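Long-range contact in OBG-type G domain-containing protein (Pyrococcus horikoshii, PDB 2E87), which probably binds GTP as an Obg-type GTPase related to the nucleolar protein NOG1, and is seen here with GDP, its cellular role being unknown: residues A[74-86]-A[235-247]. Numbering follows the deposited sequence.
With SO4 (sulfate ion), chain D.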
loop_
_atom_site.group_PDB
_atom_site.type_symbol
_atom_site.label_atom_id
_atom_site.label_comp_id
_atom_site.label_asym_id
_atom_site.label_seq_id
_atom_site.Cartn_x
_atom_site.Cartn_y
_atom_site.Cartn_z
ATOM N N LEU A 74 6.723 -3.950 3.559
ATOM C CA LEU A 74 5.781 -4.051 2.459
ATOM C C LEU A 74 6.435 -4.307 1.122
ATOM O O LEU A 74 7.600 -3.986 0.911
ATOM C CB LEU A 74 4.953 -2.763 2.358
ATOM C CG LEU A 74 4.043 -2.463 3.556
ATOM C CD1 LEU A 74 3.169 -1.272 3.275
ATOM C CD2 LEU A 74 3.184 -3.669 3.847
ATOM N N PRO A 75 5.701 -4.932 0.200
ATOM C CA PRO A 75 6.297 -5.170 -1.117
ATOM C C PRO A 75 6.573 -3.774 -1.717
ATOM O O PRO A 75 5.836 -2.824 -1.438
ATOM C CB PRO A 75 5.189 -5.914 -1.854
ATOM C CG PRO A 75 4.537 -6.700 -0.758
ATOM C CD PRO A 75 4.455 -5.699 0.373
ATOM N N LYS A 76 7.628 -3.648 -2.515
ATOM C CA LYS A 76 8.006 -2.378 -3.134
ATOM C C LYS A 76 6.861 -1.643 -3.797
ATOM O O LYS A 76 6.792 -0.423 -3.739
ATOM C CB LYS A 76 9.122 -2.582 -4.156
ATOM C CG LYS A 76 10.450 -2.947 -3.527
ATOM C CD LYS A 76 11.596 -2.897 -4.530
ATOM C CE LYS A 76 12.936 -3.220 -3.869
ATOM N NZ LYS A 76 14.097 -2.935 -4.775
ATOM N N PHE A 77 5.968 -2.390 -4.430
ATOM C CA PHE A 77 4.821 -1.803 -5.104
ATOM C C PHE A 77 3.969 -1.000 -4.126
ATOM O O PHE A 77 3.594 0.131 -4.422
ATOM C CB PHE A 77 3.989 -2.906 -5.776
ATOM C CG PHE A 77 2.675 -2.432 -6.326
ATOM C CD1 PHE A 77 2.625 -1.610 -7.450
ATOM C CD2 PHE A 77 1.479 -2.802 -5.703
ATOM C CE1 PHE A 77 1.406 -1.159 -7.951
ATOM C CE2 PHE A 77 0.250 -2.356 -6.197
ATOM C CZ PHE A 77 0.216 -1.528 -7.331
ATOM N N TYR A 78 3.664 -1.583 -2.967
ATOM C CA TYR A 78 2.868 -0.876 -1.964
ATOM C C TYR A 78 3.672 0.261 -1.323
ATOM O O TYR A 78 3.118 1.303 -0.970
ATOM C CB TYR A 78 2.349 -1.832 -0.891
ATOM C CG TYR A 78 1.082 -2.563 -1.287
ATOM C CD1 TYR A 78 0.089 -1.916 -2.008
ATOM C CD2 TYR A 78 0.863 -3.887 -0.923
ATOM C CE1 TYR A 78 -1.078 -2.543 -2.362
ATOM C CE2 TYR A 78 -0.326 -4.540 -1.277
ATOM C CZ TYR A 78 -1.290 -3.851 -1.998
ATOM O OH TYR A 78 -2.475 -4.444 -2.354
ATOM N N GLN A 79 4.976 0.075 -1.178
ATOM C CA GLN A 79 5.788 1.144 -0.610
ATOM C C GLN A 79 5.663 2.346 -1.535
ATOM O O GLN A 79 5.538 3.488 -1.103
ATOM C CB GLN A 79 7.244 0.714 -0.510
ATOM C CG GLN A 79 7.516 -0.167 0.685
ATOM C CD GLN A 79 8.946 -0.648 0.733
ATOM O OE1 GLN A 79 9.885 0.117 0.506
ATOM N NE2 GLN A 79 9.122 -1.925 1.034
ATOM N N GLU A 80 5.661 2.073 -2.827
ATOM C CA GLU A 80 5.552 3.148 -3.796
ATOM C C GLU A 80 4.165 3.819 -3.741
ATOM O O GLU A 80 4.058 5.044 -3.679
ATOM C CB GLU A 80 5.857 2.589 -5.186
ATOM C CG GLU A 80 6.471 3.562 -6.131
ATOM C CD GLU A 80 7.691 4.249 -5.559
ATOM O OE1 GLU A 80 8.529 3.592 -4.915
ATOM O OE2 GLU A 80 7.818 5.465 -5.771
ATOM N N LEU A 81 3.093 3.039 -3.739
ATOM C CA LEU A 81 1.789 3.663 -3.698
ATOM C C LEU A 81 1.480 4.306 -2.350
ATOM O O LEU A 81 0.760 5.295 -2.298
ATOM C CB LEU A 81 0.701 2.674 -4.099
ATOM C CG LEU A 81 0.770 2.203 -5.552
ATOM C CD1 LEU A 81 -0.467 1.428 -5.849
ATOM C CD2 LEU A 81 0.863 3.363 -6.494
ATOM N N VAL A 82 2.009 3.752 -1.264
ATOM C CA VAL A 82 1.805 4.343 0.057
ATOM C C VAL A 82 2.401 5.761 0.028
ATOM O O VAL A 82 1.808 6.723 0.515
ATOM C CB VAL A 82 2.524 3.531 1.173
ATOM C CG1 VAL A 82 2.709 4.398 2.433
ATOM C CG2 VAL A 82 1.709 2.285 1.512
ATOM N N ASP A 83 3.592 5.865 -0.551
ATOM C CA ASP A 83 4.282 7.127 -0.664
ATOM C C ASP A 83 3.429 8.074 -1.500
ATOM O O ASP A 83 3.278 9.240 -1.169
ATOM C CB ASP A 83 5.645 6.903 -1.324
ATOM C CG ASP A 83 6.515 8.164 -1.339
ATOM O OD1 ASP A 83 7.486 8.188 -2.110
ATOM O OD2 ASP A 83 6.247 9.116 -0.580
ATOM N N VAL A 84 2.853 7.567 -2.582
ATOM C CA VAL A 84 2.028 8.404 -3.441
ATOM C C VAL A 84 0.797 8.929 -2.731
ATOM O O VAL A 84 0.430 10.081 -2.895
ATOM C CB VAL A 84 1.559 7.639 -4.711
ATOM C CG1 VAL A 84 0.312 8.282 -5.290
ATOM C CG2 VAL A 84 2.653 7.648 -5.744
ATOM N N LEU A 85 0.159 8.084 -1.941
ATOM C CA LEU A 85 -1.067 8.472 -1.257
ATOM C C LEU A 85 -0.953 9.320 0.016
ATOM O O LEU A 85 -1.806 10.174 0.265
ATOM C CB LEU A 85 -1.884 7.218 -0.920
ATOM C CG LEU A 85 -2.403 6.381 -2.087
ATOM C CD1 LEU A 85 -3.161 5.174 -1.571
ATOM C CD2 LEU A 85 -3.305 7.239 -2.945
ATOM N N VAL A 86 0.075 9.100 0.824
ATOM C CA VAL A 86 0.164 9.834 2.086
ATOM C C VAL A 86 1.540 10.371 2.414
ATOM O O VAL A 86 1.724 11.006 3.452
ATOM C CB VAL A 86 -0.299 8.925 3.248
ATOM C CG1 VAL A 86 -1.646 8.319 2.913
ATOM C CG2 VAL A 86 0.707 7.798 3.491
ATOM N N ILE A 235 4.174 13.170 -9.330
ATOM C CA ILE A 235 3.488 12.254 -8.437
ATOM C C ILE A 235 2.716 11.162 -9.203
ATOM O O ILE A 235 2.933 9.968 -8.979
ATOM C CB ILE A 235 2.536 13.022 -7.497
ATOM C CG1 ILE A 235 1.925 12.061 -6.479
ATOM C CG2 ILE A 235 1.465 13.746 -8.307
ATOM C CD1 ILE A 235 0.808 12.677 -5.653
ATOM N N GLU A 236 1.826 11.558 -10.111
ATOM C CA GLU A 236 1.067 10.571 -10.869
ATOM C C GLU A 236 2.040 9.745 -11.680
ATOM O O GLU A 236 1.777 8.602 -12.023
ATOM C CB GLU A 236 0.033 11.249 -11.767
ATOM C CG GLU A 236 0.535 12.457 -12.496
ATOM C CD GLU A 236 -0.594 13.253 -13.110
ATOM O OE1 GLU A 236 -1.519 13.645 -12.362
ATOM O OE2 GLU A 236 -0.557 13.493 -14.337
ATOM N N LYS A 237 3.188 10.331 -11.954
ATOM C CA LYS A 237 4.231 9.654 -12.696
ATOM C C LYS A 237 4.793 8.538 -11.798
ATOM O O LYS A 237 5.084 7.427 -12.265
ATOM C CB LYS A 237 5.314 10.672 -13.024
ATOM C CG LYS A 237 6.192 10.389 -14.211
ATOM C CD LYS A 237 6.832 11.719 -14.625
ATOM C CE LYS A 237 7.663 11.626 -15.896
ATOM N NZ LYS A 237 8.177 12.980 -16.295
ATOM N N GLN A 238 4.948 8.842 -10.511
ATOM C CA GLN A 238 5.467 7.868 -9.561
ATOM C C GLN A 238 4.442 6.734 -9.409
ATOM O O GLN A 238 4.814 5.570 -9.277
ATOM C CB GLN A 238 5.719 8.535 -8.202
ATOM C CG GLN A 238 6.519 7.698 -7.186
ATOM C CD GLN A 238 6.374 8.209 -5.744
ATOM O OE1 GLN A 238 5.804 9.275 -5.513
ATOM N NE2 GLN A 238 6.893 7.448 -4.776
ATOM N N ALA A 239 3.157 7.085 -9.438
ATOM C CA ALA A 239 2.069 6.117 -9.311
ATOM C C ALA A 239 2.024 5.156 -10.496
ATOM O O ALA A 239 1.720 3.965 -10.345
ATOM C CB ALA A 239 0.735 6.840 -9.199
ATOM N N ILE A 240 2.314 5.697 -11.677
ATOM C CA ILE A 240 2.324 4.928 -12.917
ATOM C C ILE A 240 3.548 4.038 -12.932
ATOM O O ILE A 240 3.451 2.837 -13.190
ATOM C CB ILE A 240 2.394 5.861 -14.146
ATOM C CG1 ILE A 240 1.101 6.661 -14.270
ATOM C CG2 ILE A 240 2.670 5.059 -15.407
ATOM C CD1 ILE A 240 1.243 7.866 -15.194
ATOM N N LEU A 241 4.703 4.623 -12.637
ATOM C CA LEU A 241 5.938 3.861 -12.656
ATOM C C LEU A 241 6.026 2.797 -11.577
ATOM O O LEU A 241 6.921 1.950 -11.612
ATOM C CB LEU A 241 7.145 4.795 -12.565
ATOM C CG LEU A 241 7.317 5.780 -13.727
ATOM C CD1 LEU A 241 8.622 6.536 -13.547
ATOM C CD2 LEU A 241 7.320 5.039 -15.053
ATOM N N ALA A 242 5.103 2.843 -10.619
ATOM C CA ALA A 242 5.073 1.852 -9.554
ATOM C C ALA A 242 4.816 0.466 -10.168
ATOM O O ALA A 242 5.195 -0.556 -9.590
ATOM C CB ALA A 242 3.970 2.188 -8.542
ATOM N N LEU A 243 4.179 0.443 -11.339
ATOM C CA LEU A 243 3.871 -0.816 -12.031
ATOM C C LEU A 243 5.134 -1.644 -12.281
ATOM O O LEU A 243 5.048 -2.842 -12.510
ATOM C CB LEU A 243 3.130 -0.538 -13.357
ATOM C CG LEU A 243 1.770 0.184 -13.231
ATOM C CD1 LEU A 243 1.164 0.447 -14.600
ATOM C CD2 LEU A 243 0.816 -0.643 -12.395
ATOM N N ARG A 244 6.303 -1.005 -12.210
ATOM C CA ARG A 244 7.586 -1.689 -12.397
ATOM C C ARG A 244 7.757 -2.769 -11.336
ATOM O O ARG A 244 8.408 -3.796 -11.577
ATOM C CB ARG A 244 8.776 -0.732 -12.245
ATOM C CG ARG A 244 8.858 0.421 -13.222
ATOM C CD ARG A 244 10.112 1.263 -12.942
ATOM N NE ARG A 244 10.187 2.457 -13.785
ATOM C CZ ARG A 244 11.167 3.358 -13.735
ATOM N NH1 ARG A 244 12.169 3.206 -12.878
ATOM N NH2 ARG A 244 11.140 4.417 -14.536
ATOM N N TYR A 245 7.192 -2.522 -10.159
ATOM C CA TYR A 245 7.300 -3.454 -9.046
ATOM C C TYR A 245 6.208 -4.521 -8.973
ATOM O O TYR A 245 6.280 -5.430 -8.147
ATOM C CB TYR A 245 7.346 -2.664 -7.742
ATOM C CG TYR A 245 8.468 -1.661 -7.727
ATOM C CD1 TYR A 245 8.228 -0.328 -7.443
ATOM C CD2 TYR A 245 9.778 -2.053 -7.996
ATOM C CE1 TYR A 245 9.266 0.601 -7.421
ATOM C CE2 TYR A 245 10.821 -1.144 -7.975
ATOM C CZ TYR A 245 10.559 0.183 -7.686
ATOM O OH TYR A 245 11.594 1.084 -7.658
ATOM N N LEU A 246 5.201 -4.398 -9.828
ATOM C CA LEU A 246 4.096 -5.349 -9.886
ATOM C C LEU A 246 4.215 -6.242 -11.129
ATOM O O LEU A 246 4.204 -7.471 -11.029
ATOM C CB LEU A 246 2.777 -4.596 -9.939
ATOM C CG LEU A 246 1.498 -5.409 -10.068
ATOM C CD1 LEU A 246 1.298 -6.325 -8.870
ATOM C CD2 LEU A 246 0.354 -4.423 -10.170
ATOM N N GLY A 247 4.343 -5.610 -12.293
ATOM C CA GLY A 247 4.441 -6.341 -13.544
ATOM C C GLY A 247 5.697 -7.156 -13.776
ATOM O O GLY A 247 6.793 -6.740 -13.426
HETATM S S SO4 D . 9.001 -7.040 -3.524
HETATM O O1 SO4 D . 7.752 -7.763 -4.074
HETATM O O2 SO4 D . 8.860 -5.535 -3.507
HETATM O O3 SO4 D . 9.233 -7.537 -2.097
HETATM O O4 SO4 D . 10.218 -7.326 -4.418
HETATM O O HOH W 1 6.818 -5.419 -5.017
#
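Ile235, branched and apolar like Val84, packs CG1 towards Val84 CG1 and lays CD1 against Val84 O, 3.8 Å away, where helix 76-86 of the N-terminal bundle runs nearly antiparallel (161°) to helix 235-241 of the G domain. One turn on, Gln238, with CG anti to its N (chi1 -169°), brings NE2 between two carboxylates: it donates to Asp83 OD1 (2.8 Å) from above the carboxylate plane, and also points at Glu80 OE2, in a doubtfully short bond. An amide suits this place because its two N-H groups can serve both acids; a leucine here would probably leave Glu80 and Asp83 without the donor between them, facing each other's charge. Ala239, packed by CB on Val84 CG2, is small enough to suit helix axes 9.2 Å apart, and Ala242 CB meets Glu80 CG and Leu81 CD2. Tyr245 turns a ring face to Lys76 CB, a CH-pi contact 4.0 Å from the centroid, while its carbonyl shares water 1 with Phe77 N. Leu246 puts CB over one face of the Phe77 ring, and Leu81 CG covers the opposite one. The interface thus pairs an apolar seam with a polar flank, where a neutral amide probably eases repulsion between two acids.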